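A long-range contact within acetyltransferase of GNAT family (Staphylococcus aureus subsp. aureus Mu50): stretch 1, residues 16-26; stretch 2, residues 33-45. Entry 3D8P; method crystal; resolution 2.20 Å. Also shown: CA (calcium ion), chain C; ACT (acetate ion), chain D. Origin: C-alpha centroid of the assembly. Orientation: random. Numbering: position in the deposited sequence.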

# COMPACT_ATOMS: atom_id res chain seq x y z
N GLU A 16 9.91 -12.92 -3.27
CA GLU A 16 10.30 -11.73 -4.00
C GLU A 16 9.70 -10.47 -3.39
O GLU A 16 10.40 -9.47 -3.23
CB GLU A 16 9.92 -11.83 -5.49
CG GLU A 16 10.57 -10.71 -6.32
CD GLU A 16 10.13 -10.67 -7.77
OE1 GLU A 16 9.57 -11.65 -8.27
OE2 GLU A 16 10.37 -9.64 -8.43
N LEU A 17 8.41 -10.54 -3.05
CA LEU A 17 7.68 -9.41 -2.46
C LEU A 17 8.31 -8.98 -1.15
O LEU A 17 8.58 -7.82 -0.94
CB LEU A 17 6.23 -9.78 -2.21
CG LEU A 17 5.36 -8.69 -1.55
CD1 LEU A 17 5.38 -7.48 -2.42
CD2 LEU A 17 3.92 -9.12 -1.31
N ILE A 18 8.52 -9.95 -0.27
CA ILE A 18 9.17 -9.68 1.01
C ILE A 18 10.59 -9.07 0.86
O ILE A 18 10.89 -8.07 1.52
CB ILE A 18 9.20 -10.93 1.89
CG1 ILE A 18 7.76 -11.32 2.26
CG2 ILE A 18 10.01 -10.67 3.16
CD1 ILE A 18 7.62 -12.73 2.80
N GLU A 19 11.44 -9.63 0.00
CA GLU A 19 12.76 -9.04 -0.23
C GLU A 19 12.73 -7.63 -0.83
O GLU A 19 13.58 -6.80 -0.52
CB GLU A 19 13.61 -9.91 -1.14
CG GLU A 19 15.04 -9.38 -1.29
N PHE A 20 11.74 -7.38 -1.70
CA PHE A 20 11.52 -6.06 -2.31
C PHE A 20 11.17 -5.02 -1.27
O PHE A 20 11.80 -3.98 -1.18
CB PHE A 20 10.39 -6.17 -3.36
CG PHE A 20 10.00 -4.86 -4.00
CD1 PHE A 20 10.73 -4.34 -5.05
CD2 PHE A 20 8.89 -4.17 -3.56
CE1 PHE A 20 10.36 -3.15 -5.64
CE2 PHE A 20 8.52 -2.98 -4.15
CZ PHE A 20 9.25 -2.48 -5.19
N ILE A 21 10.15 -5.29 -0.48
CA ILE A 21 9.72 -4.36 0.55
C ILE A 21 10.86 -4.13 1.57
O ILE A 21 11.23 -2.98 1.84
CB ILE A 21 8.40 -4.87 1.20
CG1 ILE A 21 7.26 -4.78 0.16
CG2 ILE A 21 8.08 -4.08 2.43
CD1 ILE A 21 5.86 -5.16 0.65
N LEU A 22 11.43 -5.21 2.10
CA LEU A 22 12.51 -5.11 3.08
C LEU A 22 13.76 -4.37 2.62
O LEU A 22 14.38 -3.68 3.42
CB LEU A 22 12.93 -6.51 3.56
CG LEU A 22 12.02 -7.28 4.53
CD1 LEU A 22 12.55 -8.72 4.75
CD2 LEU A 22 11.90 -6.52 5.83
N SER A 23 14.15 -4.53 1.35
CA SER A 23 15.33 -3.81 0.83
C SER A 23 15.08 -2.29 0.81
O SER A 23 15.95 -1.52 1.19
CB SER A 23 15.74 -4.30 -0.58
OG SER A 23 14.77 -3.91 -1.56
N ILE A 24 13.89 -1.88 0.38
CA ILE A 24 13.50 -0.46 0.40
C ILE A 24 13.45 0.10 1.83
O ILE A 24 14.04 1.14 2.12
CB ILE A 24 12.12 -0.25 -0.32
CG1 ILE A 24 12.22 -0.63 -1.81
CG2 ILE A 24 11.65 1.21 -0.17
CD1 ILE A 24 10.88 -0.55 -2.54
N GLN A 25 12.69 -0.58 2.70
CA GLN A 25 12.54 -0.18 4.11
C GLN A 25 13.86 -0.05 4.86
O GLN A 25 14.11 0.97 5.53
CB GLN A 25 11.70 -1.22 4.87
CG GLN A 25 10.22 -1.15 4.67
CD GLN A 25 9.51 -2.37 5.25
OE1 GLN A 25 10.13 -3.41 5.46
NE2 GLN A 25 8.22 -2.25 5.48
N LYS A 26 14.68 -1.10 4.76
CA LYS A 26 15.90 -1.22 5.58
C LYS A 26 17.14 -0.61 4.95
O LYS A 26 17.94 0.01 5.64
CB LYS A 26 16.21 -2.70 5.87
CG LYS A 26 15.06 -3.44 6.58
CD LYS A 26 15.39 -4.90 6.92
CE LYS A 26 16.50 -5.03 7.98
NZ LYS A 26 16.13 -4.37 9.26
N ILE A 33 13.06 -2.02 11.12
CA ILE A 33 11.94 -2.93 10.91
C ILE A 33 12.50 -4.15 10.23
O ILE A 33 13.47 -4.05 9.48
CB ILE A 33 10.87 -2.30 10.00
CG1 ILE A 33 9.54 -3.03 10.16
CG2 ILE A 33 11.38 -2.28 8.53
CD1 ILE A 33 8.33 -2.35 9.49
N ASP A 34 11.93 -5.31 10.48
CA ASP A 34 12.42 -6.48 9.75
C ASP A 34 11.30 -7.43 9.39
O ASP A 34 10.15 -7.06 9.48
CB ASP A 34 13.65 -7.11 10.43
CG ASP A 34 13.41 -7.48 11.85
OD1 ASP A 34 12.24 -7.63 12.22
OD2 ASP A 34 14.41 -7.62 12.59
N ARG A 35 11.62 -8.64 8.92
CA ARG A 35 10.59 -9.53 8.42
C ARG A 35 9.58 -9.96 9.49
O ARG A 35 8.37 -10.00 9.24
CB ARG A 35 11.24 -10.74 7.76
CG ARG A 35 10.26 -11.81 7.32
CD ARG A 35 10.91 -12.76 6.38
NE ARG A 35 9.97 -13.77 5.94
CZ ARG A 35 10.10 -14.50 4.84
NH1 ARG A 35 11.16 -14.36 4.04
NH2 ARG A 35 9.17 -15.38 4.52
N ASP A 36 10.07 -10.25 10.70
CA ASP A 36 9.20 -10.74 11.76
C ASP A 36 8.36 -9.64 12.41
O ASP A 36 7.53 -9.95 13.27
CB ASP A 36 9.97 -11.64 12.77
CG ASP A 36 11.03 -10.89 13.59
OD1 ASP A 36 10.90 -9.66 13.74
OD2 ASP A 36 11.99 -11.53 14.10
N ASP A 37 8.54 -8.38 12.00
CA ASP A 37 7.65 -7.28 12.38
C ASP A 37 6.46 -7.19 11.44
O ASP A 37 5.52 -6.44 11.70
CB ASP A 37 8.40 -5.93 12.35
CG ASP A 37 9.50 -5.84 13.39
OD1 ASP A 37 9.27 -6.28 14.54
OD2 ASP A 37 10.60 -5.33 13.08
N GLN A 38 6.47 -7.96 10.35
CA GLN A 38 5.47 -7.81 9.30
C GLN A 38 4.85 -9.14 8.92
O GLN A 38 4.90 -9.54 7.76
CB GLN A 38 6.14 -7.16 8.08
CG GLN A 38 6.98 -5.92 8.47
CD GLN A 38 7.61 -5.23 7.29
OE1 GLN A 38 6.94 -4.51 6.55
NE2 GLN A 38 8.91 -5.43 7.13
N PRO A 39 4.21 -9.81 9.90
CA PRO A 39 3.59 -11.11 9.63
C PRO A 39 2.53 -11.12 8.52
O PRO A 39 2.34 -12.15 7.90
CB PRO A 39 2.98 -11.50 10.98
CG PRO A 39 2.90 -10.18 11.78
CD PRO A 39 4.06 -9.40 11.32
N ASP A 40 1.85 -10.00 8.26
CA ASP A 40 0.84 -9.97 7.18
C ASP A 40 1.44 -10.38 5.86
O ASP A 40 0.76 -11.02 5.07
CB ASP A 40 0.14 -8.59 7.03
CG ASP A 40 1.11 -7.44 6.87
OD1 ASP A 40 2.00 -7.29 7.74
OD2 ASP A 40 0.95 -6.65 5.89
N LEU A 41 2.71 -10.05 5.64
CA LEU A 41 3.40 -10.44 4.41
C LEU A 41 3.63 -11.96 4.28
O LEU A 41 3.87 -12.44 3.19
CB LEU A 41 4.73 -9.70 4.28
CG LEU A 41 4.72 -8.18 4.23
CD1 LEU A 41 6.17 -7.66 4.07
CD2 LEU A 41 3.79 -7.68 3.11
N GLU A 42 3.54 -12.71 5.37
CA GLU A 42 3.72 -14.16 5.33
C GLU A 42 2.53 -14.89 4.71
O GLU A 42 2.66 -16.02 4.25
CB GLU A 42 3.92 -14.73 6.76
CG GLU A 42 5.14 -14.23 7.51
CD GLU A 42 6.46 -14.48 6.78
OE1 GLU A 42 6.52 -15.37 5.89
OE2 GLU A 42 7.45 -13.79 7.12
N ASN A 43 1.36 -14.25 4.75
CA ASN A 43 0.11 -14.85 4.31
C ASN A 43 -0.72 -13.74 3.59
O ASN A 43 -1.72 -13.32 4.13
CB ASN A 43 -0.73 -15.42 5.53
CG ASN A 43 0.08 -16.35 6.56
OD1 ASN A 43 0.83 -15.87 7.43
ND2 ASN A 43 -0.22 -17.67 6.54
N ILE A 44 -0.30 -13.27 2.41
CA ILE A 44 -0.98 -12.16 1.70
C ILE A 44 -2.38 -12.56 1.25
O ILE A 44 -3.30 -11.75 1.40
CB ILE A 44 -0.18 -11.58 0.44
CG1 ILE A 44 1.13 -10.86 0.82
CG2 ILE A 44 -1.01 -10.57 -0.35
CD1 ILE A 44 0.99 -9.55 1.50
N GLU A 45 -2.55 -13.75 0.68
CA GLU A 45 -3.88 -14.21 0.26
C GLU A 45 -4.81 -14.15 1.46
O GLU A 45 -5.89 -13.61 1.36
CB GLU A 45 -3.89 -15.64 -0.35
CG GLU A 45 -3.16 -15.76 -1.71
CD GLU A 45 -3.53 -17.00 -2.55
OE1 GLU A 45 -4.24 -17.93 -2.05
OE2 GLU A 45 -3.10 -17.04 -3.75
CA CA C . 11.91 -7.38 14.65
C ACT D . 0.88 -16.54 0.69
O ACT D . -0.32 -16.13 0.68
OXT ACT D . 1.62 -16.01 -0.17
CH3 ACT D . 1.40 -17.58 1.66

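Residues 16-26 form a stretch of helix, and residues 33-45 run along it as an irregular segment of loop, a short 3-10 turn and the start of another helix. The nearest CA pairs mark the course: Ile-18 with Leu-41, Leu-22 with Asp-34, and Lys-26 with Ile-33. The two stretches bury 590 Å² between them.

Ile-18 is the main bump on the helix. It has the largest covered area of any residue here. Its CA-to-CB bond points toward the second stretch, and its side chain fits between Leu-41 and Arg-35. CG1 of Ile-18 lies 4.0 Å from CB of Leu-41. CD1 of Ile-18 reaches over one face of the Arg-35 guanidinium, 3.5 Å from Arg-35 NH2. That group is held in place by a salt bridge within its own stretch: Arg-35 NE to Glu-42 OE2 is 2.8 Å. A second hydrogen bond, Arg-35 NH2 to Glu-42 OE1, is 3.0 Å. The paired bonds fix a flat polar surface, and the isoleucine methyl packs against it.

Leu-41 is the bump that answers from the second stretch. Its CA-to-CB bond points toward the helix, and Leu-41 CD2 meets CD1 of Ile-21 at 4.1 Å. Further toward the start of the helix segment, CD2 of Leu-17 packs on CG1 of Ile-44 at 3.9 Å. These are ordinary van der Waals contacts.

Leu-22 fills a different hollow. Its CA-to-CB bond runs sideways, yet the end of the side chain comes nearer to the second stretch. CD2 of Leu-22 sits 3.7 Å from C of Asp-34 and 3.4 Å from NE2 of Gln-38. Leu-22 CD1 is 3.9 Å from CB of Arg-35. The wall of this hollow is therefore partly backbone and partly polar side chain.

Beside it, Gln-25 and Gln-38 join their amides in a reciprocal pair. Gln-25 NE2 donates to Gln-38 OE1 at 2.8 Å, and Gln-38 NE2 donates to Gln-25 OE1 at 2.9 Å. Both residues are buried, so the pair satisfies polar groups inside the packing. Gln-38 NE2 also donates to Asp-34 O at 3.1 Å, which ties the amide to its own loop. CG2 of Ile-33 rests 3.5 Å from OE1 of Gln-25.

At the exposed margin, Lys-26 curls so that Lys-26 NZ donates to the backbone O of Ile-33 at 2.7 Å. Asp-34 belongs both to this contact and to a calcium site, where the ion is bound by side-chain oxygens of Asp-34, Asp-36 and Asp-37.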